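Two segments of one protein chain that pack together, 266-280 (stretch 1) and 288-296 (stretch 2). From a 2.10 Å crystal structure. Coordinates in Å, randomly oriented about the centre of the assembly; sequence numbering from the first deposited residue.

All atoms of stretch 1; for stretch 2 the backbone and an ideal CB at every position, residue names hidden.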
# COMPACT_ATOMS: atom_id res chain seq x y z
N ILE A 266 -1.08 10.77 17.48
CA ILE A 266 -1.99 11.23 16.41
C ILE A 266 -3.45 10.81 16.73
O ILE A 266 -3.70 9.66 17.08
CB ILE A 266 -1.51 10.94 14.92
CG1 ILE A 266 -2.26 9.78 14.31
CG2 ILE A 266 -0.01 10.81 14.75
CD1 ILE A 266 -3.57 10.22 13.78
N SER A 267 -4.40 11.76 16.62
CA SER A 267 -5.83 11.51 16.98
C SER A 267 -6.77 11.17 15.79
O SER A 267 -7.67 10.30 15.91
CB SER A 267 -6.40 12.70 17.78
OG SER A 267 -6.20 13.92 17.09
N ASN A 268 -6.53 11.84 14.67
CA ASN A 268 -7.39 11.87 13.51
C ASN A 268 -6.74 11.09 12.32
O ASN A 268 -5.57 11.32 11.99
CB ASN A 268 -7.50 13.35 13.14
CG ASN A 268 -8.85 13.74 12.59
OD1 ASN A 268 -8.93 14.37 11.51
ND2 ASN A 268 -9.92 13.38 13.31
N PHE A 269 -7.46 10.19 11.65
CA PHE A 269 -6.87 9.49 10.47
C PHE A 269 -7.61 9.80 9.18
O PHE A 269 -8.83 9.70 9.15
CB PHE A 269 -6.77 7.96 10.65
CG PHE A 269 -5.83 7.52 11.76
CD1 PHE A 269 -4.51 7.19 11.46
CD2 PHE A 269 -6.28 7.40 13.09
CE1 PHE A 269 -3.63 6.77 12.45
CE2 PHE A 269 -5.40 6.96 14.11
CZ PHE A 269 -4.08 6.65 13.80
N ILE A 270 -6.88 10.19 8.12
CA ILE A 270 -7.55 10.47 6.81
C ILE A 270 -6.96 9.51 5.80
O ILE A 270 -5.74 9.56 5.55
CB ILE A 270 -7.44 11.95 6.34
CG1 ILE A 270 -8.24 12.88 7.30
CG2 ILE A 270 -8.02 12.13 4.94
CD1 ILE A 270 -8.05 14.38 7.03
N GLU A 271 -7.79 8.61 5.29
CA GLU A 271 -7.29 7.69 4.27
C GLU A 271 -7.45 8.38 2.92
O GLU A 271 -8.54 8.88 2.57
CB GLU A 271 -8.03 6.35 4.31
CG GLU A 271 -7.70 5.46 3.12
CD GLU A 271 -8.35 4.13 3.21
OE1 GLU A 271 -9.31 4.00 4.00
OE2 GLU A 271 -7.92 3.21 2.49
N ILE A 272 -6.36 8.43 2.16
CA ILE A 272 -6.33 9.09 0.86
C ILE A 272 -6.67 8.03 -0.19
O ILE A 272 -5.99 7.02 -0.23
CB ILE A 272 -4.92 9.62 0.55
CG1 ILE A 272 -4.40 10.47 1.71
CG2 ILE A 272 -4.90 10.37 -0.85
CD1 ILE A 272 -5.29 11.67 2.02
N GLY A 273 -7.66 8.26 -1.05
CA GLY A 273 -8.16 7.21 -1.94
C GLY A 273 -7.16 6.88 -3.05
O GLY A 273 -6.11 7.50 -3.12
N PRO A 274 -7.51 5.95 -3.96
CA PRO A 274 -8.84 5.32 -4.10
C PRO A 274 -9.20 4.36 -2.99
O PRO A 274 -8.32 3.74 -2.39
CB PRO A 274 -8.70 4.51 -5.41
CG PRO A 274 -7.17 4.31 -5.60
CD PRO A 274 -6.60 5.58 -5.06
N GLY A 275 -10.49 4.18 -2.74
CA GLY A 275 -10.92 3.14 -1.81
C GLY A 275 -10.91 3.54 -0.33
O GLY A 275 -10.45 4.62 0.02
N LYS A 276 -11.44 2.63 0.50
CA LYS A 276 -11.51 2.77 1.94
C LYS A 276 -10.98 1.51 2.68
O LYS A 276 -11.44 1.13 3.77
CB LYS A 276 -12.95 3.18 2.35
CG LYS A 276 -14.05 2.14 2.24
CD LYS A 276 -15.36 2.70 2.83
CE LYS A 276 -16.56 2.57 1.83
NZ LYS A 276 -17.31 1.31 2.07
N VAL A 277 -9.94 0.88 2.12
CA VAL A 277 -9.39 -0.36 2.71
C VAL A 277 -8.68 -0.10 4.08
O VAL A 277 -8.90 -0.82 5.03
CB VAL A 277 -8.42 -1.12 1.75
CG1 VAL A 277 -7.81 -2.36 2.47
CG2 VAL A 277 -9.13 -1.53 0.41
N LEU A 278 -7.81 0.91 4.15
CA LEU A 278 -7.11 1.20 5.40
C LEU A 278 -8.06 1.64 6.50
O LEU A 278 -7.87 1.25 7.69
CB LEU A 278 -5.97 2.22 5.19
CG LEU A 278 -5.03 1.79 4.06
CD1 LEU A 278 -3.82 2.76 3.82
CD2 LEU A 278 -4.49 0.32 4.24
N SER A 279 -9.05 2.47 6.15
CA SER A 279 -10.11 2.84 7.11
C SER A 279 -10.77 1.63 7.77
O SER A 279 -10.90 1.61 8.98
CB SER A 279 -11.18 3.71 6.45
OG SER A 279 -10.59 4.84 5.88
N GLY A 280 -11.19 0.65 6.98
CA GLY A 280 -11.68 -0.64 7.52
C GLY A 280 -10.77 -1.32 8.55
O GLY A 280 -11.25 -1.87 9.53
N UNK A 288 -12.44 3.78 18.46
CA UNK A 288 -12.53 5.16 18.99
C UNK A 288 -11.72 6.20 18.20
O UNK A 288 -11.88 7.40 18.44
CB UNK A 288 -12.06 5.17 20.44
N UNK A 289 -10.86 5.74 17.28
CA UNK A 289 -10.03 6.67 16.49
C UNK A 289 -10.90 7.46 15.50
O UNK A 289 -11.81 6.92 14.86
CB UNK A 289 -8.94 5.91 15.74
N UNK A 290 -10.62 8.74 15.38
CA UNK A 290 -11.34 9.56 14.41
C UNK A 290 -10.83 9.31 12.98
O UNK A 290 -9.64 9.40 12.70
CB UNK A 290 -11.20 11.04 14.77
N UNK A 291 -11.74 9.00 12.09
CA UNK A 291 -11.36 8.49 10.79
C UNK A 291 -12.28 9.04 9.71
O UNK A 291 -13.46 9.30 9.94
CB UNK A 291 -11.38 6.96 10.79
N UNK A 292 -11.69 9.19 8.51
CA UNK A 292 -12.31 9.76 7.36
C UNK A 292 -11.49 9.26 6.19
O UNK A 292 -10.32 8.91 6.34
CB UNK A 292 -12.38 11.29 7.43
N UNK A 293 -12.11 9.19 5.02
CA UNK A 293 -11.37 8.89 3.82
C UNK A 293 -11.81 9.84 2.73
O UNK A 293 -12.92 10.33 2.78
CB UNK A 293 -11.57 7.43 3.40
N UNK A 294 -10.94 10.12 1.75
CA UNK A 294 -11.31 10.93 0.62
C UNK A 294 -10.89 10.22 -0.66
O UNK A 294 -9.68 9.95 -0.83
CB UNK A 294 -10.68 12.32 0.71
N UNK A 295 -11.86 9.88 -1.52
CA UNK A 295 -11.56 9.27 -2.84
C UNK A 295 -12.35 9.91 -4.01
O UNK A 295 -12.04 9.67 -5.18
CB UNK A 295 -11.87 7.77 -2.79
N UNK A 296 -13.37 10.73 -3.69
CA UNK A 296 -14.32 11.31 -4.66
C UNK A 296 -15.03 12.58 -4.11
O UNK A 296 -14.74 13.02 -2.99
CB UNK A 296 -15.37 10.26 -5.04

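Position 288 comes before the strand. Its ideal CB has nothing of stretch 1 within 5.5 Å, so this contact sets no preference. The residue is Thr288, which does not touch stretch 1.

At 289 the CB points toward stretch 1 and lies 4.0 Å from Phe269 CE2. A small or medium apolar group would suit. The residue is Ala289, whose CB packs on the Phe269 ring at that same distance to CE2.

Positions 290 to 294 pair in parallel with 268 to 272, and side chains alternate between the two faces. The backbone bonds, such as Phe269 N to the O of 290 at 2.5 Å, use no side chain and leave the choice to the faces.

The CB of 290 shares a face with Asn268 and is tight against it, 3.0 Å from ND2. Beyond it lies open space, so many side chains, polar ones included, could extend there. The residue is His290. Its CB is 3.1 Å from Asn268 ND2, a packing contact, and its N makes a weak 3.4 Å hydrogen bond to Ser267 O.

At 291 the CB joins the face of Phe269 and Glu271, with Ser279 nearby. A medium apolar chain could reach between Phe269 and the helix. Leu291 does so: CD1 is 3.8 Å from Phe269 CB and CD2 is 3.4 Å from Ser279 O.

At 292 the CB returns to the Ile270 face, 4.4 Å from Ile270 CG1. Apolar groups of several sizes are plausible. Ala292 makes a modest contact, CB to Ile270 CG1 at 4.3 Å.

At 293 the CB lies 3.7 Å from Ser279 OG, with Gly275 O and the Lys276 chain beyond. A flat or polar group could use both. The residue is His293. Lys276 CB sits over one ring face, 3.9 Å from the centroid, as a CH-pi contact. Water 1 donates to Gly275 O at 2.6 Å and is weakly bonded to His293 ND1 at 3.4 Å.

At 294 the CB is 5.0 Å from Ile270 CG2, which favours an apolar group. Val294 brings CG2 to 4.5 Å from Ile270 CG2.

At 295 the CB points toward the glycine turn, 3.8 Å from Gly275 N. An acceptor such as Asp, Glu, Asn or Gln is attractive. Glu295 accepts a hydrogen bond from Gly275 N at OE1, 2.6 Å.

Position 296 is out of reach of stretch 1. Asp296 caps the helix that follows.

Stretch 2 288-296: TAHLAHVED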
# COMPACT_ATOMS: atom_id res chain seq x y z
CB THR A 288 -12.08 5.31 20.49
OG1 THR A 288 -10.65 5.14 20.61
CG2 THR A 288 -12.84 4.32 21.40
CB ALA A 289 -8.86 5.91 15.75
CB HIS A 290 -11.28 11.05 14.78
CG HIS A 290 -11.83 11.37 16.13
ND1 HIS A 290 -13.16 11.17 16.46
CD2 HIS A 290 -11.25 11.90 17.23
CE1 HIS A 290 -13.36 11.55 17.70
NE2 HIS A 290 -12.22 11.99 18.19
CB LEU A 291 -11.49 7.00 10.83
CG LEU A 291 -11.19 5.99 9.72
CD1 LEU A 291 -9.74 6.02 9.21
CD2 LEU A 291 -11.45 4.67 10.45
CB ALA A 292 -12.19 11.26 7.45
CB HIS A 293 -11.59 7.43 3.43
CG HIS A 293 -13.01 7.09 3.09
ND1 HIS A 293 -13.51 7.16 1.80
CD2 HIS A 293 -14.03 6.67 3.87
CE1 HIS A 293 -14.78 6.80 1.80
NE2 HIS A 293 -15.12 6.50 3.05
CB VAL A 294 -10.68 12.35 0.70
CG1 VAL A 294 -11.10 13.18 -0.51
CG2 VAL A 294 -11.17 13.07 1.91
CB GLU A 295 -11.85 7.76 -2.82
CG GLU A 295 -13.33 7.47 -2.74
CD GLU A 295 -13.66 6.01 -2.78
OE1 GLU A 295 -12.84 5.21 -3.27
OE2 GLU A 295 -14.72 5.65 -2.26
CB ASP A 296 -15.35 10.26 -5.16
CG ASP A 296 -16.22 9.70 -4.04
OD1 ASP A 296 -16.20 10.25 -2.92
OD2 ASP A 296 -16.90 8.67 -4.25
O HOH W 1 -10.47 7.18 0.38
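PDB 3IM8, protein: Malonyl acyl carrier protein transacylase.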